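Local coordinates for protein cyanophage-like gp41-1 intein (Metagenome, PDB 6QAZ) that probably carries out protein splicing, excising itself as a naturally split intein and joining the flanking extein segments through a peptide bond, at residues A[50-55]-A[75-80]; A[59-64]-A[101-106]. All coordinates share one frame; numbering follows the deposited sequence. Where two conformers were deposited one is given.

Contact 1: A[50-55]-A[75-80]; sequences YKITLE and MNISGG
Ile-77 lies against one face of the Tyr-50 phenol ring, its CG2 methyl 4.4 Å from CD2 and nearest the CD2-CE2 side. Glu-64 meets the rim near CE1 on the Ile-77 side, and the CB-CG part of Glu-102 approaches from the opposite side of the ring plane. This is apolar packing within the all-beta HINT (Hedgehog/intein) fold expected of an intein: a loop between strands 73-75 and 86-89 sets one isoleucine against strand 45-54. The two side chains cross obliquely. Tyr-50 has CG anti to its carbonyl carbon (chi1 -62°), which turns the ring outward past Ile-77, while the Ile-77 CG1-CD1 arm reaches back beneath the root of the ring. CG2 lies over the ring, while CD1, on the same side of its plane, sits beside the CB-CG bond. Ile-52, two residues along the strand, points to the same side and adds its own terminal methyl; Ile-77 also rests on Ile-100 of strand 93-113. A compact turn holds the loop that presents Ile-77. The Gly-80 N to Ile-77 O hydrogen bond, 3.0 Å, closes it, and Gly-80 takes a positive phi (106°) that suits glycine. At the Asn-76 amide, OD1 accepts a weak, bent hydrogen bond from Gly-79 N (126° at the hydrogen), and ND2 is bonded to Glu-65 O, fixing the rotation of the amide. The closest approaches all belong to one methyl: Ile-77 CD1 is 3.5 Å from Tyr-50 CB, 3.7 Å from Tyr-50 CG and 4.3 Å from Ile-52 CD1.

Contact 2: A[59-64]-A[101-106]; sequences EIICSE and EELDER
Ile-61 reaches from its strand to Leu-103 and Arg-106. From CB, which points toward residues 101-106, the side chain forks. The CG2 branch lies over one face of the Arg-106 guanidinium, 4.1 Å from NH1. The CG1 branch, anti to the carbonyl carbon (chi1 -69°), passes 4.1 Å from Leu-103 CD1. Its terminal CD1 touches both partners, 3.7 Å from Leu-103 CD1 and 3.7 Å from Arg-106 NH1, and Ile-61 crosses each of them at about a right angle. The guanidinium is held by its edge: NE (3.1 Å) and NH2 (2.9 Å) both donate to Asp-104 OD1, a side-on salt bridge only 4° out of the guanidinium plane. NH1 makes a second salt bridge with Asp-6, and NH2 a hydrogen bond to a bound citrate, so the group is fixed in rotation while an apolar branch lies over its face. This is a surface contact between strands that are not paired with each other. Strand 45-54 pairs with both, its Ser-49 touching Leu-103 and Arg-106, while strand 5-6 meets Ile-61 through Asp-6.

How the contacts relate
Contacts 1 and 2 have centres about 9 Å apart; strand 45-54, which carries one side of contact 1, pairs antiparallel with both strands of contact 2, 59-63 and 93-113. Their segments alternate along the chain. Backbone bonds join them directly: Tyr-50 N lies 2.8 Å from Cys-62 O, and Lys-51 N lies 2.8 Å from Glu-101 O, both probable hydrogen bonds. Tyr-50 and Ile-52 turn to the loop at 75-80, whereas Lys-51 between them faces Ile-61 and Leu-103 of contact 2. At the loop end, Asn-76 CB packs 3.4 Å from Glu-64 O. Arg-106 of contact 2 and Lys-51 of the 50-55 segment each hydrogen-bond to citrate, probably from the crystallisation liquor.

Contact 1: A[50-55]-A[75-80]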
loop_
_atom_site.group_PDB
_atom_site.type_symbol
_atom_site.label_atom_id
_atom_site.label_comp_id
_atom_site.label_asym_id
_atom_site.label_seq_id
_atom_site.Cartn_x
_atom_site.Cartn_y
_atom_site.Cartn_z
ATOM N N TYR A 50 -10.487 -4.700 -0.778
ATOM C CA TYR A 50 -9.993 -5.852 -1.525
ATOM C C TYR A 50 -8.723 -6.331 -0.858
ATOM O O TYR A 50 -7.899 -5.534 -0.427
ATOM C CB TYR A 50 -9.630 -5.475 -2.963
ATOM C CG TYR A 50 -10.792 -4.975 -3.754
ATOM C CD1 TYR A 50 -11.247 -3.675 -3.605
ATOM C CD2 TYR A 50 -11.459 -5.792 -4.650
ATOM C CE1 TYR A 50 -12.349 -3.196 -4.265
ATOM C CE2 TYR A 50 -12.551 -5.309 -5.371
ATOM C CZ TYR A 50 -13.017 -4.024 -5.135
ATOM O OH TYR A 50 -14.102 -3.501 -5.794
ATOM N N LYS A 51 -8.550 -7.644 -0.803
ATOM C CA LYS A 51 -7.320 -8.248 -0.286
ATOM C C LYS A 51 -6.497 -8.789 -1.442
ATOM O O LYS A 51 -6.997 -9.640 -2.206
ATOM C CB LYS A 51 -7.624 -9.370 0.710
ATOM C CG LYS A 51 -6.385 -9.968 1.348
ATOM C CD LYS A 51 -6.700 -10.977 2.401
ATOM C CE LYS A 51 -7.590 -12.086 1.926
ATOM N NZ LYS A 51 -7.621 -13.197 2.907
ATOM N N ILE A 52 -5.257 -8.383 -1.511
ATOM C CA ILE A 52 -4.273 -8.934 -2.450
ATOM C C ILE A 52 -3.361 -9.861 -1.677
ATOM O O ILE A 52 -2.794 -9.442 -0.663
ATOM C CB ILE A 52 -3.479 -7.788 -3.104
ATOM C CG1 ILE A 52 -4.402 -6.828 -3.829
ATOM C CG2 ILE A 52 -2.403 -8.354 -4.000
ATOM C CD1 ILE A 52 -3.729 -5.591 -4.337
ATOM N N THR A 53 -3.207 -11.091 -2.140
ATOM C CA THR A 53 -2.323 -12.086 -1.517
ATOM C C THR A 53 -1.242 -12.478 -2.510
ATOM O O THR A 53 -1.572 -12.858 -3.661
ATOM C CB THR A 53 -3.089 -13.339 -1.078
ATOM O OG1 THR A 53 -4.160 -12.940 -0.204
ATOM C CG2 THR A 53 -2.196 -14.340 -0.380
ATOM N N LEU A 54 0.018 -12.416 -2.101
ATOM C CA LEU A 54 1.144 -12.771 -2.953
ATOM C C LEU A 54 1.583 -14.206 -2.698
ATOM O O LEU A 54 1.217 -14.852 -1.711
ATOM C CB LEU A 54 2.319 -11.821 -2.699
ATOM C CG LEU A 54 1.999 -10.328 -2.847
ATOM C CD1 LEU A 54 3.251 -9.534 -2.691
ATOM C CD2 LEU A 54 1.309 -10.020 -4.169
ATOM N N GLU A 55 2.446 -14.694 -3.586
ATOM C CA GLU A 55 2.879 -16.109 -3.553
ATOM C C GLU A 55 3.742 -16.410 -2.323
ATOM O O GLU A 55 3.896 -17.604 -2.009
ATOM C CB GLU A 55 3.583 -16.486 -4.833
ATOM C CG GLU A 55 4.835 -15.729 -5.056
ATOM C CD GLU A 55 5.613 -16.135 -6.296
ATOM O OE1 GLU A 55 5.625 -17.355 -6.640
ATOM O OE2 GLU A 55 6.103 -15.244 -7.019
ATOM N N MET A 75 -0.387 0.552 -11.179
ATOM C CA MET A 75 -1.652 -0.079 -11.520
ATOM C C MET A 75 -2.525 -0.209 -10.289
ATOM O O MET A 75 -2.018 -0.431 -9.187
ATOM C CB MET A 75 -1.380 -1.438 -12.170
ATOM C CG MET A 75 -2.520 -1.902 -13.013
ATOM S SD MET A 75 -2.305 -3.481 -13.812
ATOM C CE MET A 75 -0.959 -3.130 -14.932
ATOM N N ASN A 76 -3.835 -0.173 -10.508
ATOM C CA ASN A 76 -4.812 -0.409 -9.449
ATOM C C ASN A 76 -5.779 -1.501 -9.895
ATOM O O ASN A 76 -5.812 -1.887 -11.056
ATOM C CB ASN A 76 -5.518 0.861 -9.003
ATOM C CG ASN A 76 -6.106 1.690 -10.123
ATOM O OD1 ASN A 76 -6.338 1.169 -11.229
ATOM N ND2 ASN A 76 -6.336 2.963 -9.878
ATOM N N ILE A 77 -6.566 -1.991 -8.962
ATOM C CA ILE A 77 -7.557 -3.042 -9.274
ATOM C C ILE A 77 -8.533 -2.518 -10.316
ATOM O O ILE A 77 -8.866 -3.259 -11.285
ATOM C CB ILE A 77 -8.224 -3.544 -7.990
ATOM C CG1 ILE A 77 -7.196 -4.310 -7.150
ATOM C CG2 ILE A 77 -9.454 -4.385 -8.278
ATOM C CD1 ILE A 77 -7.648 -4.538 -5.713
ATOM N N SER A 78 -9.002 -1.294 -10.196
ATOM C CA SER A 78 -9.977 -0.770 -11.185
ATOM C C SER A 78 -9.359 -0.746 -12.578
ATOM O O SER A 78 -10.105 -0.830 -13.563
ATOM C CB SER A 78 -10.480 0.573 -10.787
ATOM O OG SER A 78 -9.434 1.525 -10.820
ATOM N N GLY A 79 -8.048 -0.575 -12.658
ATOM C CA GLY A 79 -7.294 -0.515 -13.923
ATOM C C GLY A 79 -6.718 -1.830 -14.371
ATOM O O GLY A 79 -5.965 -1.828 -15.346
ATOM N N GLY A 80 -7.104 -2.934 -13.751
ATOM C CA GLY A 80 -6.740 -4.263 -14.262
ATOM C C GLY A 80 -5.673 -4.989 -13.489
ATOM O O GLY A 80 -5.254 -6.073 -13.911
#

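Contact 2: A[59-64]-A[101-106]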
loop_
_atom_site.group_PDB
_atom_site.type_symbol
_atom_site.label_atom_id
_atom_site.label_comp_id
_atom_site.label_asym_id
_atom_site.label_seq_id
_atom_site.Cartn_x
_atom_site.Cartn_y
_atom_site.Cartn_z
ATOM N N GLU A 59 0.096 -10.122 2.395
ATOM C CA GLU A 59 -1.245 -9.611 2.075
ATOM C C GLU A 59 -1.315 -8.126 2.304
ATOM O O GLU A 59 -0.639 -7.588 3.217
ATOM C CB GLU A 59 -2.308 -10.248 3.000
ATOM C CG GLU A 59 -2.591 -11.682 2.843
ATOM C CD GLU A 59 -3.479 -12.196 3.997
ATOM O OE1 GLU A 59 -4.211 -11.379 4.672
ATOM O OE2 GLU A 59 -3.523 -13.373 4.138
ATOM N N ILE A 60 -2.190 -7.476 1.581
ATOM C CA ILE A 60 -2.527 -6.069 1.817
ATOM C C ILE A 60 -3.988 -5.878 1.473
ATOM O O ILE A 60 -4.482 -6.501 0.517
ATOM C CB ILE A 60 -1.580 -5.127 1.061
ATOM C CG1 ILE A 60 -1.813 -3.706 1.389
ATOM C CG2 ILE A 60 -1.691 -5.340 -0.420
ATOM C CD1 ILE A 60 -0.642 -2.790 0.945
ATOM N N ILE A 61 -4.649 -5.015 2.197
ATOM C CA ILE A 61 -6.073 -4.679 1.968
ATOM C C ILE A 61 -6.139 -3.218 1.565
ATOM O O ILE A 61 -5.648 -2.334 2.274
ATOM C CB ILE A 61 -6.915 -5.017 3.202
ATOM C CG1 ILE A 61 -6.990 -6.538 3.382
ATOM C CG2 ILE A 61 -8.319 -4.428 3.070
ATOM C CD1 ILE A 61 -7.654 -6.949 4.665
ATOM N N CYS A 62 -6.821 -2.974 0.453
ATOM C CA CYS A 62 -6.857 -1.626 -0.123
ATOM C C CYS A 62 -8.158 -1.416 -0.879
ATOM O O CYS A 62 -8.932 -2.343 -1.120
ATOM C CB CYS A 62 -5.661 -1.405 -1.046
ATOM S SG CYS A 62 -5.637 -2.493 -2.496
ATOM N N SER A 63 -8.369 -0.189 -1.320
ATOM C CA SER A 63 -9.516 0.146 -2.169
ATOM C C SER A 63 -9.202 -0.119 -3.630
ATOM O O SER A 63 -8.052 -0.370 -4.031
ATOM C CB SER A 63 -9.935 1.568 -1.956
ATOM O OG SER A 63 -8.932 2.450 -2.413
ATOM N N GLU A 64 -10.232 -0.023 -4.468
ATOM C CA GLU A 64 -10.079 -0.399 -5.878
ATOM C C GLU A 64 -9.175 0.557 -6.646
ATOM O O GLU A 64 -8.618 0.150 -7.667
ATOM C CB GLU A 64 -11.404 -0.535 -6.621
ATOM C CG GLU A 64 -12.117 0.777 -6.852
ATOM C CD GLU A 64 -13.359 0.653 -7.696
ATOM O OE1 GLU A 64 -13.396 -0.274 -8.529
ATOM O OE2 GLU A 64 -14.266 1.494 -7.517
ATOM N N GLU A 101 -9.212 -10.652 -3.669
ATOM C CA GLU A 101 -10.504 -11.055 -3.051
ATOM C C GLU A 101 -11.248 -9.779 -2.647
ATOM O O GLU A 101 -10.758 -9.080 -1.765
ATOM C CB GLU A 101 -10.288 -11.997 -1.841
ATOM C CG GLU A 101 -11.603 -12.505 -1.207
ATOM C CD GLU A 101 -11.497 -13.434 0.000
ATOM O OE1 GLU A 101 -10.788 -14.489 -0.104
ATOM O OE2 GLU A 101 -12.154 -13.140 1.055
ATOM N N GLU A 102 -12.425 -9.509 -3.207
ATOM C CA GLU A 102 -13.258 -8.405 -2.719
ATOM C C GLU A 102 -13.742 -8.774 -1.323
ATOM O O GLU A 102 -14.238 -9.911 -1.116
ATOM C CB GLU A 102 -14.390 -8.120 -3.683
ATOM C CG GLU A 102 -15.163 -6.886 -3.286
ATOM C CD GLU A 102 -16.241 -6.472 -4.262
ATOM O OE1 GLU A 102 -16.262 -6.992 -5.390
ATOM O OE2 GLU A 102 -17.057 -5.629 -3.879
ATOM N N LEU A 103 -13.647 -7.825 -0.424
ATOM C CA LEU A 103 -14.099 -7.997 0.957
ATOM C C LEU A 103 -15.330 -7.108 1.128
ATOM O O LEU A 103 -16.261 -7.206 0.326
ATOM C CB LEU A 103 -12.944 -7.694 1.927
ATOM C CG LEU A 103 -11.691 -8.538 1.757
ATOM C CD1 LEU A 103 -10.680 -8.112 2.800
ATOM C CD2 LEU A 103 -11.968 -10.032 1.901
ATOM N N ASP A 104 -15.349 -6.347 2.179
ATOM C CA ASP A 104 -16.500 -5.569 2.642
ATOM C C ASP A 104 -16.189 -4.075 2.563
ATOM O O ASP A 104 -15.050 -3.664 2.321
ATOM C CB ASP A 104 -16.834 -6.007 4.070
ATOM C CG ASP A 104 -15.653 -6.075 5.033
ATOM O OD1 ASP A 104 -14.540 -5.694 4.682
ATOM O OD2 ASP A 104 -15.893 -6.555 6.167
ATOM N N GLU A 105 -17.188 -3.260 2.802
ATOM C CA GLU A 105 -16.973 -1.828 3.023
ATOM C C GLU A 105 -16.363 -1.650 4.395
ATOM O O GLU A 105 -16.876 -2.214 5.369
ATOM C CB GLU A 105 -18.305 -1.111 2.935
ATOM C CG GLU A 105 -18.805 -1.033 1.520
ATOM C CD GLU A 105 -19.213 0.364 1.112
ATOM O OE1 GLU A 105 -18.346 1.278 1.192
ATOM O OE2 GLU A 105 -20.386 0.543 0.738
ATOM N N ARG A 106 -15.326 -0.837 4.490
ATOM C CA ARG A 106 -14.712 -0.568 5.797
ATOM C C ARG A 106 -13.997 0.778 5.739
ATOM O O ARG A 106 -13.757 1.339 4.663
ATOM C CB ARG A 106 -13.757 -1.691 6.133
ATOM C CG ARG A 106 -12.563 -1.758 5.214
ATOM C CD ARG A 106 -11.536 -2.796 5.633
ATOM N NE ARG A 106 -12.069 -4.129 5.557
ATOM C CZ ARG A 106 -11.456 -5.209 6.009
ATOM N NH1 ARG A 106 -10.265 -5.133 6.577
ATOM N NH2 ARG A 106 -12.001 -6.394 5.810
#